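Local coordinates for protein ATP-dependent CLP protease, putative (Plasmodium falciparum, PDB 2F6I) that probably hydrolyses proteins to small peptides as the serine-type proteolytic part of a Clp protease that depends on ATP, at residues F35-R40 / L60-N65; I41-D46 / K72-S77; I99-F104 / G121-L126. All blocks are in the same frame, centred on the assembly; numbering follows the deposited sequence.

Contact 1: F35-R40 / L60-N65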
loop_
_atom_site.group_PDB
_atom_site.type_symbol
_atom_site.label_atom_id
_atom_site.label_comp_id
_atom_site.label_asym_id
_atom_site.label_seq_id
_atom_site.Cartn_x
_atom_site.Cartn_y
_atom_site.Cartn_z
ATOM N N PHE C 35 -30.308 3.856 28.349
ATOM C CA PHE C 35 -30.965 4.399 29.528
ATOM C C PHE C 35 -31.512 5.795 29.251
ATOM O O PHE C 35 -32.555 6.172 29.782
ATOM C CB PHE C 35 -29.988 4.430 30.708
ATOM C CG PHE C 35 -30.445 5.289 31.855
ATOM C CD1 PHE C 35 -30.168 6.656 31.872
ATOM C CD2 PHE C 35 -31.160 4.738 32.913
ATOM C CE1 PHE C 35 -30.596 7.459 32.926
ATOM C CE2 PHE C 35 -31.594 5.535 33.973
ATOM C CZ PHE C 35 -31.311 6.896 33.979
ATOM N N PHE C 36 -30.805 6.563 28.428
ATOM C CA PHE C 36 -31.267 7.902 28.094
ATOM C C PHE C 36 -32.352 7.826 27.036
ATOM O O PHE C 36 -33.299 8.610 27.049
ATOM C CB PHE C 36 -30.113 8.774 27.596
ATOM C CG PHE C 36 -29.266 9.331 28.699
ATOM C CD1 PHE C 36 -27.964 8.887 28.889
ATOM C CD2 PHE C 36 -29.782 10.287 29.566
ATOM C CE1 PHE C 36 -27.187 9.389 29.933
ATOM C CE2 PHE C 36 -29.015 10.792 30.609
ATOM C CZ PHE C 36 -27.715 10.342 30.795
ATOM N N PHE C 37 -32.213 6.871 26.123
ATOM C CA PHE C 37 -33.196 6.696 25.067
ATOM C C PHE C 37 -34.563 6.390 25.677
ATOM O O PHE C 37 -35.580 6.928 25.241
ATOM C CB PHE C 37 -32.780 5.557 24.137
ATOM C CG PHE C 37 -33.681 5.392 22.947
ATOM C CD1 PHE C 37 -34.273 4.166 22.672
ATOM C CD2 PHE C 37 -33.931 6.465 22.095
ATOM C CE1 PHE C 37 -35.104 4.007 21.561
ATOM C CE2 PHE C 37 -34.758 6.318 20.983
ATOM C CZ PHE C 37 -35.346 5.087 20.716
ATOM N N LYS C 38 -34.582 5.527 26.689
ATOM C CA LYS C 38 -35.830 5.163 27.348
ATOM C C LYS C 38 -36.435 6.359 28.081
ATOM O O LYS C 38 -37.596 6.322 28.492
ATOM C CB LYS C 38 -35.602 4.001 28.324
ATOM C CG LYS C 38 -35.261 2.677 27.637
ATOM C CD LYS C 38 -35.000 1.563 28.650
ATOM C CE LYS C 38 -34.619 0.253 27.957
ATOM N NZ LYS C 38 -34.269 -0.836 28.923
ATOM N N LYS C 39 -35.645 7.419 28.241
ATOM C CA LYS C 39 -36.111 8.632 28.905
ATOM C C LYS C 39 -36.374 9.739 27.891
ATOM O O LYS C 39 -36.433 10.917 28.245
ATOM C CB LYS C 39 -35.086 9.123 29.929
ATOM C CG LYS C 39 -35.088 8.368 31.240
ATOM C CD LYS C 39 -34.259 9.117 32.270
ATOM C CE LYS C 39 -34.502 8.591 33.678
ATOM N NZ LYS C 39 -33.931 9.511 34.710
ATOM N N ARG C 40 -36.519 9.352 26.626
ATOM C CA ARG C 40 -36.786 10.294 25.547
ATOM C C ARG C 40 -35.608 11.217 25.268
ATOM O O ARG C 40 -35.786 12.323 24.760
ATOM C CB ARG C 40 -38.011 11.141 25.883
ATOM C CG ARG C 40 -39.260 10.340 26.157
ATOM C CD ARG C 40 -40.421 10.915 25.376
ATOM N NE ARG C 40 -41.087 9.870 24.616
ATOM C CZ ARG C 40 -41.738 10.072 23.480
ATOM N NH1 ARG C 40 -41.815 11.287 22.959
ATOM N NH2 ARG C 40 -42.306 9.052 22.859
ATOM N N LEU C 60 -36.520 8.382 16.340
ATOM C CA LEU C 60 -37.555 9.396 16.488
ATOM C C LEU C 60 -38.923 8.777 16.241
ATOM O O LEU C 60 -39.848 8.957 17.038
ATOM C CB LEU C 60 -37.316 10.557 15.517
ATOM C CG LEU C 60 -36.128 11.464 15.860
ATOM C CD1 LEU C 60 -35.851 12.428 14.722
ATOM C CD2 LEU C 60 -36.424 12.216 17.142
ATOM N N LEU C 61 -39.046 8.033 15.145
ATOM C CA LEU C 61 -40.309 7.383 14.813
ATOM C C LEU C 61 -40.707 6.405 15.913
ATOM O O LEU C 61 -41.886 6.272 16.240
ATOM C CB LEU C 61 -40.198 6.645 13.476
ATOM C CG LEU C 61 -40.025 7.519 12.232
ATOM C CD1 LEU C 61 -39.798 6.642 11.014
ATOM C CD2 LEU C 61 -41.257 8.386 12.043
ATOM N N TYR C 62 -39.719 5.725 16.487
ATOM C CA TYR C 62 -39.989 4.766 17.549
ATOM C C TYR C 62 -40.543 5.457 18.782
ATOM O O TYR C 62 -41.577 5.055 19.311
ATOM C CB TYR C 62 -38.720 3.993 17.920
ATOM C CG TYR C 62 -38.905 3.076 19.113
ATOM C CD1 TYR C 62 -38.714 3.543 20.414
ATOM C CD2 TYR C 62 -39.309 1.753 18.943
ATOM C CE1 TYR C 62 -38.920 2.716 21.514
ATOM C CE2 TYR C 62 -39.521 0.919 20.038
ATOM C CZ TYR C 62 -39.324 1.406 21.320
ATOM O OH TYR C 62 -39.534 0.588 22.408
ATOM N N LEU C 63 -39.851 6.492 19.242
ATOM C CA LEU C 63 -40.289 7.227 20.419
ATOM C C LEU C 63 -41.692 7.792 20.223
ATOM O O LEU C 63 -42.579 7.566 21.043
ATOM C CB LEU C 63 -39.312 8.364 20.739
ATOM C CG LEU C 63 -37.916 7.968 21.234
ATOM C CD1 LEU C 63 -37.067 9.216 21.437
ATOM C CD2 LEU C 63 -38.035 7.190 22.535
ATOM N N ASP C 64 -41.898 8.517 19.129
ATOM C CA ASP C 64 -43.201 9.110 18.862
ATOM C C ASP C 64 -44.298 8.051 18.831
ATOM O O ASP C 64 -45.473 8.365 19.000
ATOM C CB ASP C 64 -43.184 9.871 17.537
ATOM C CG ASP C 64 -44.332 10.856 17.420
ATOM O OD1 ASP C 64 -44.453 11.725 18.311
ATOM O OD2 ASP C 64 -45.110 10.766 16.446
ATOM N N ASN C 65 -43.908 6.798 18.623
ATOM C CA ASN C 65 -44.868 5.705 18.575
ATOM C C ASN C 65 -45.301 5.297 19.985
ATOM O O ASN C 65 -46.421 4.829 20.184
ATOM C CB ASN C 65 -44.261 4.501 17.852
ATOM C CG ASN C 65 -45.295 3.440 17.517
ATOM O OD1 ASN C 65 -46.015 2.960 18.393
ATOM N ND2 ASN C 65 -45.370 3.067 16.242
#
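Leu63 of helix 50-66 fits between the side chains of Phe37 and Arg40, beside a Schellman motif that ends helix 30-37. In that motif the N of Arg40 bonds to Phe37 O and the N of Ile41 to Phe36 O, with Arg40 taking the positive phi (68°) of the C-prime position. The turn sends the chain into strand 41-44 while both large side chains reach toward the second helix.

Phe37 lies with one face over a branch of the leucine. Leu63 CD2 makes a CH-pi contact, 4.1 Å from the ring centroid and displaced toward the rim, while Leu63 CG comes within 3.6 Å of Phe37 CE2. The phenyl group gets there because its CG is anti to the backbone N (chi1 -175°), which swings the ring out toward helix 50-66. Tyr62 approaches the far end of the same ring obliquely, its CD1 3.7 Å from Phe37 CZ and the two planes turned 32° apart. A flat apolar ring suits this place, since it can meet a branched aliphatic group and a second aromatic at once; Tyr62 in turn meets Phe35 of a neighbouring subunit edge-to-face.

Arg40 passes along another side of Leu63. Its chain bends at chi2 and chi3, and the model puts a face of the guanidinium over Leu63 CB, but NH2 is too close to the helix backbone, which makes this detail doubtful. The polar end finds its partner beyond the two segments: NH1 bonds to the hydroxyl of Ser97, which is also bonded to Asp64 OD1. Arginine and aspartate are thus linked through one serine, Arg40 NH1 and Asp64 OD1 remaining 5.4 Å apart.

Contact 2: I41-D46 / K72-S77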
loop_
_atom_site.group_PDB
_atom_site.type_symbol
_atom_site.label_atom_id
_atom_site.label_comp_id
_atom_site.label_asym_id
_atom_site.label_seq_id
_atom_site.Cartn_x
_atom_site.Cartn_y
_atom_site.Cartn_z
ATOM N N ILE C 41 -34.405 10.763 25.591
ATOM C CA ILE C 41 -33.216 11.571 25.375
ATOM C C ILE C 41 -32.311 10.942 24.318
ATOM O O ILE C 41 -31.888 9.798 24.445
ATOM C CB ILE C 41 -32.456 11.760 26.704
ATOM C CG1 ILE C 41 -33.385 12.442 27.714
ATOM C CG2 ILE C 41 -31.198 12.588 26.485
ATOM C CD1 ILE C 41 -32.788 12.645 29.090
ATOM N N ILE C 42 -32.027 11.705 23.269
ATOM C CA ILE C 42 -31.196 11.233 22.169
ATOM C C ILE C 42 -29.964 12.100 21.957
ATOM O O ILE C 42 -29.968 13.296 22.255
ATOM C CB ILE C 42 -31.995 11.213 20.845
ATOM C CG1 ILE C 42 -33.119 10.186 20.927
ATOM C CG2 ILE C 42 -31.071 10.893 19.673
ATOM C CD1 ILE C 42 -33.962 10.119 19.673
ATOM N N TYR C 43 -28.911 11.485 21.428
ATOM C CA TYR C 43 -27.675 12.196 21.146
ATOM C C TYR C 43 -27.395 12.234 19.650
ATOM O O TYR C 43 -27.462 11.215 18.966
ATOM C CB TYR C 43 -26.486 11.533 21.846
ATOM C CG TYR C 43 -26.498 11.638 23.351
ATOM C CD1 TYR C 43 -27.420 10.926 24.112
ATOM C CD2 TYR C 43 -25.576 12.447 24.016
ATOM C CE1 TYR C 43 -27.424 11.014 25.500
ATOM C CE2 TYR C 43 -25.573 12.543 25.401
ATOM C CZ TYR C 43 -26.499 11.824 26.137
ATOM O OH TYR C 43 -26.503 11.917 27.509
ATOM N N LEU C 44 -27.105 13.427 19.148
ATOM C CA LEU C 44 -26.759 13.620 17.749
ATOM C C LEU C 44 -25.347 14.167 17.865
ATOM O O LEU C 44 -25.106 15.357 17.674
ATOM C CB LEU C 44 -27.688 14.644 17.092
ATOM C CG LEU C 44 -27.363 15.054 15.650
ATOM C CD1 LEU C 44 -27.248 13.825 14.773
ATOM C CD2 LEU C 44 -28.447 15.983 15.123
ATOM N N THR C 45 -24.418 13.282 18.215
ATOM C CA THR C 45 -23.028 13.667 18.408
ATOM C C THR C 45 -22.074 13.090 17.371
ATOM O O THR C 45 -20.873 12.987 17.612
ATOM C CB THR C 45 -22.546 13.259 19.816
ATOM O OG1 THR C 45 -22.788 11.861 20.020
ATOM C CG2 THR C 45 -23.291 14.057 20.880
ATOM N N ASP C 46 -22.616 12.721 16.217
ATOM C CA ASP C 46 -21.819 12.166 15.130
ATOM C C ASP C 46 -22.024 13.014 13.891
ATOM O O ASP C 46 -22.833 13.937 13.890
ATOM C CB ASP C 46 -22.263 10.736 14.811
ATOM C CG ASP C 46 -21.202 9.705 15.139
ATOM O OD1 ASP C 46 -20.016 9.946 14.821
ATOM O OD2 ASP C 46 -21.559 8.645 15.702
ATOM N N LYS C 72 -35.877 15.073 23.909
ATOM C CA LYS C 72 -34.725 15.956 24.046
ATOM C C LYS C 72 -33.558 15.429 23.217
ATOM O O LYS C 72 -33.232 14.239 23.270
ATOM C CB LYS C 72 -34.297 16.062 25.509
ATOM C CG LYS C 72 -33.082 16.951 25.711
ATOM C CD LYS C 72 -32.547 16.890 27.136
ATOM C CE LYS C 72 -33.508 17.512 28.134
ATOM N NZ LYS C 72 -32.919 17.514 29.504
ATOM N N ILE C 73 -32.927 16.319 22.457
ATOM C CA ILE C 73 -31.801 15.937 21.616
ATOM C C ILE C 73 -30.559 16.797 21.850
ATOM O O ILE C 73 -30.572 18.004 21.595
ATOM C CB ILE C 73 -32.172 16.025 20.117
ATOM C CG1 ILE C 73 -33.315 15.056 19.809
ATOM C CG2 ILE C 73 -30.958 15.701 19.252
ATOM C CD1 ILE C 73 -33.706 15.011 18.347
ATOM N N TYR C 74 -29.491 16.174 22.343
ATOM C CA TYR C 74 -28.238 16.888 22.561
ATOM C C TYR C 74 -27.544 16.904 21.203
ATOM O O TYR C 74 -27.475 15.875 20.532
ATOM C CB TYR C 74 -27.357 16.163 23.582
ATOM C CG TYR C 74 -27.869 16.213 25.005
ATOM C CD1 TYR C 74 -28.394 15.075 25.617
ATOM C CD2 TYR C 74 -27.818 17.395 25.745
ATOM C CE1 TYR C 74 -28.853 15.110 26.932
ATOM C CE2 TYR C 74 -28.275 17.441 27.064
ATOM C CZ TYR C 74 -28.791 16.294 27.650
ATOM O OH TYR C 74 -29.240 16.323 28.952
ATOM N N ILE C 75 -27.038 18.063 20.796
ATOM C CA ILE C 75 -26.380 18.169 19.503
ATOM C C ILE C 75 -24.945 18.673 19.580
ATOM O O ILE C 75 -24.670 19.732 20.147
ATOM C CB ILE C 75 -27.172 19.094 18.555
ATOM C CG1 ILE C 75 -28.626 18.626 18.465
ATOM C CG2 ILE C 75 -26.537 19.087 17.170
ATOM C CD1 ILE C 75 -29.520 19.552 17.652
ATOM N N ASN C 76 -24.045 17.894 18.987
ATOM C CA ASN C 76 -22.616 18.184 18.921
ATOM C C ASN C 76 -22.195 17.510 17.623
ATOM O O ASN C 76 -21.689 16.392 17.632
ATOM C CB ASN C 76 -21.887 17.543 20.109
ATOM C CG ASN C 76 -20.396 17.844 20.120
ATOM O OD1 ASN C 76 -19.870 18.505 19.224
ATOM N ND2 ASN C 76 -19.706 17.354 21.144
ATOM N N SER C 77 -22.422 18.192 16.504
ATOM C CA SER C 77 -22.118 17.632 15.194
ATOM C C SER C 77 -21.653 18.668 14.178
ATOM O O SER C 77 -22.162 19.785 14.140
ATOM C CB SER C 77 -23.362 16.918 14.655
ATOM O OG SER C 77 -23.237 16.606 13.279
#
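Ile42 and Leu44 carry the backbone bonding between two parallel strands, each using both its N-H and its carbonyl. Ile42 N donates to Lys72 O (2.8 Å) and Ile42 O accepts from Tyr74 N (2.9 Å); two residues on, Leu44 N reaches Tyr74 O at 2.8 Å and Leu44 O takes Asn76 N at 3.0 Å. Strand 41-44 ends here, and Thr45 and Asp46 continue as loop. There the Ser77 hydroxyl, anti to its own backbone N (chi1 167°) and thereby pointed at the loop, donates to Asp46 O (2.8 Å) and also takes the N-H of Gly79; a short polar side chain continues the link where the backbone pairing stops.

This is the parallel pair of a beta-alpha-beta unit, with helix 50-66 as the connection, and strand 41-44 is the outermost strand, within the chain, of the parallel sheet in the ClpP fold.

Apolar contacts divide between the faces of the sheet. On one, Ile42 and Leu44 lie with Ile73 and Ile75, branched aliphatic residues suited to packing under helices 50-66 and 109-116; Leu44 CB meets Ile73 CG2 at 4.1 Å.

Aromatic contacts occupy the other face. Tyr43 and Tyr74 run side by side in the same direction, their planes 38° apart, and Tyr74 CD1 lies over the rim of the Tyr43 ring, 3.8 Å from its CE2. On another side of Tyr74, CE1 touches Ile41 CG2 at 3.5 Å. Tyrosine suits both places because its broad ring can cover these neighbours and still offer a surface on which Leu61 of a neighbouring subunit packs.

Contact 3: I99-F104 / G121-L126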
loop_
_atom_site.group_PDB
_atom_site.type_symbol
_atom_site.label_atom_id
_atom_site.label_comp_id
_atom_site.label_asym_id
_atom_site.label_seq_id
_atom_site.Cartn_x
_atom_site.Cartn_y
_atom_site.Cartn_z
ATOM N N ILE C 99 -39.783 18.650 20.044
ATOM C CA ILE C 99 -38.371 18.391 20.253
ATOM C C ILE C 99 -37.600 19.574 20.806
ATOM O O ILE C 99 -37.545 20.630 20.179
ATOM C CB ILE C 99 -37.701 17.967 18.929
ATOM C CG1 ILE C 99 -38.327 16.665 18.427
ATOM C CG2 ILE C 99 -36.196 17.822 19.123
ATOM C CD1 ILE C 99 -37.746 16.163 17.126
ATOM N N GLN C 100 -37.006 19.410 21.983
ATOM C CA GLN C 100 -36.197 20.484 22.529
ATOM C C GLN C 100 -34.747 20.143 22.222
ATOM O O GLN C 100 -34.288 19.032 22.478
ATOM C CB GLN C 100 -36.423 20.668 24.032
ATOM C CG GLN C 100 -36.354 19.433 24.884
ATOM C CD GLN C 100 -36.592 19.761 26.349
ATOM O OE1 GLN C 100 -35.702 20.266 27.036
ATOM N NE2 GLN C 100 -37.806 19.497 26.828
ATOM N N THR C 101 -34.041 21.106 21.642
ATOM C CA THR C 101 -32.654 20.920 21.248
ATOM C C THR C 101 -31.654 21.615 22.161
ATOM O O THR C 101 -31.845 22.767 22.550
ATOM C CB THR C 101 -32.436 21.436 19.815
ATOM O OG1 THR C 101 -32.844 22.807 19.737
ATOM C CG2 THR C 101 -33.247 20.619 18.826
ATOM N N ILE C 102 -30.585 20.902 22.497
ATOM C CA ILE C 102 -29.531 21.442 23.343
ATOM C C ILE C 102 -28.196 21.158 22.665
ATOM O O ILE C 102 -27.844 20.005 22.409
ATOM C CB ILE C 102 -29.536 20.798 24.741
ATOM C CG1 ILE C 102 -30.885 21.052 25.419
ATOM C CG2 ILE C 102 -28.407 21.383 25.585
ATOM C CD1 ILE C 102 -30.981 20.511 26.835
ATOM N N SER C 103 -27.456 22.216 22.366
ATOM C CA SER C 103 -26.175 22.066 21.701
ATOM C C SER C 103 -25.006 22.290 22.637
ATOM O O SER C 103 -25.100 23.046 23.602
ATOM C CB SER C 103 -26.062 23.061 20.550
ATOM O OG SER C 103 -25.926 24.379 21.054
ATOM N N PHE C 104 -23.907 21.609 22.347
ATOM C CA PHE C 104 -22.680 21.766 23.106
ATOM C C PHE C 104 -21.524 21.332 22.220
ATOM O O PHE C 104 -21.712 20.560 21.281
ATOM C CB PHE C 104 -22.707 20.972 24.424
ATOM C CG PHE C 104 -22.804 19.482 24.261
ATOM C CD1 PHE C 104 -24.001 18.820 24.519
ATOM C CD2 PHE C 104 -21.686 18.729 23.915
ATOM C CE1 PHE C 104 -24.084 17.429 24.440
ATOM C CE2 PHE C 104 -21.758 17.338 23.831
ATOM C CZ PHE C 104 -22.961 16.688 24.096
ATOM N N GLY C 121 -38.616 28.327 21.992
ATOM C CA GLY C 121 -38.587 28.522 23.428
ATOM C C GLY C 121 -37.856 27.388 24.118
ATOM O O GLY C 121 -37.515 27.485 25.297
ATOM N N LYS C 122 -37.605 26.307 23.386
ATOM C CA LYS C 122 -36.914 25.156 23.953
ATOM C C LYS C 122 -35.629 24.795 23.216
ATOM O O LYS C 122 -35.217 23.637 23.195
ATOM C CB LYS C 122 -37.852 23.949 23.999
ATOM C CG LYS C 122 -39.033 24.144 24.933
ATOM C CD LYS C 122 -39.831 22.861 25.112
ATOM C CE LYS C 122 -40.991 23.069 26.081
ATOM N NZ LYS C 122 -41.768 21.820 26.324
ATOM N N ARG C 123 -35.004 25.793 22.605
ATOM C CA ARG C 123 -33.750 25.592 21.892
ATOM C C ARG C 123 -32.679 26.193 22.786
ATOM O O ARG C 123 -32.668 27.399 23.030
ATOM C CB ARG C 123 -33.782 26.305 20.542
ATOM C CG ARG C 123 -34.908 25.838 19.630
ATOM C CD ARG C 123 -34.963 26.681 18.369
ATOM N NE ARG C 123 -35.069 28.101 18.692
ATOM C CZ ARG C 123 -34.962 29.080 17.801
ATOM N NH1 ARG C 123 -34.745 28.800 16.522
ATOM N NH2 ARG C 123 -35.055 30.343 18.196
ATOM N N LYS C 124 -31.785 25.346 23.286
ATOM C CA LYS C 124 -30.739 25.810 24.182
ATOM C C LYS C 124 -29.330 25.453 23.728
ATOM O O LYS C 124 -29.131 24.735 22.747
ATOM C CB LYS C 124 -30.975 25.250 25.584
ATOM C CG LYS C 124 -32.350 25.561 26.148
ATOM C CD LYS C 124 -32.508 25.009 27.558
ATOM C CE LYS C 124 -33.881 25.329 28.125
ATOM N NZ LYS C 124 -34.031 24.850 29.529
ATOM N N SER C 125 -28.353 25.965 24.467
ATOM C CA SER C 125 -26.955 25.722 24.174
ATOM C C SER C 125 -26.099 25.978 25.403
ATOM O O SER C 125 -26.348 26.918 26.155
ATOM C CB SER C 125 -26.490 26.635 23.036
ATOM O OG SER C 125 -25.077 26.621 22.919
ATOM N N LEU C 126 -25.104 25.122 25.616
ATOM C CA LEU C 126 -24.197 25.302 26.735
ATOM C C LEU C 126 -23.279 26.462 26.343
ATOM O O LEU C 126 -23.087 26.732 25.157
ATOM C CB LEU C 126 -23.406 24.015 26.992
ATOM C CG LEU C 126 -24.211 22.909 27.684
ATOM C CD1 LEU C 126 -23.408 21.631 27.728
ATOM C CD2 LEU C 126 -24.573 23.349 29.096
#
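Lys122 and Gln100 meet through the first carbons of their side chains, CB to CB at 3.6 Å, in a pair of neighbouring parallel strands of the central ClpP sheet. Both residues suit a partly exposed place: their inner methylenes can pack while the polar ends continue outward. The backbone sets Gln100 CB against Lys122 CB and O; the torsion beyond it, with CG between backbone N and carbonyl carbon (chi1 49°), fixes only the direction in which the extended chain leaves. The lysine runs out extended to a salt bridge between NZ and Asp70, whereas its carbonyl accepts a weak, bent bond from Thr101 N.

Lys124 is held by its backbone at two points. Its N-H gives a nearly straight bond to Thr101 O (2.7 Å), and its own O accepts Ser103 N at 3.0 Å. The Lys124 side chain shares a face of the sheet with Ile102, and the extended chain carries NZ toward Glu199, with which it makes a long, weak ion pair. One step further Leu126 N donates to Ser103 O (2.9 Å), and the Leu126 branch CD1 packs on Phe104 CB at 3.4 Å.

Strand 99-104 pairs on its other side with strand 71-77, and strand 123-125 lies between it and strand 199-200. On the opposite face from Lys124, Thr101 OG1 bonds to Leu115 O and Arg123 NH1 to Ala116 O, tying the pair to the end of helix 109-116.

How the contacts relate
From the N terminus, helix 30-37 turns directly into strand 41-44, so the first segments of contacts 1 and 2 adjoin. Contact 1 closes when helix 50-66 returns to that turn, and contact 2 when strand 71-77 pairs with strand 41-44; their segments alternate, so the two loops cross. Arg40 O and Lys72 N, probably hydrogen-bonded, carry the strand pairing back into the turn, and Leu63 packs on Ile42. Contact 3 opens later, after helix 82-94, and closes its own loop around helix 109-116. It adjoins contact 2 within the same sheet, where Ile75 probably bonds to Ile102 and Phe104. Together the three tie helix 30-37 and helix 50-66 to four neighbouring parallel strands.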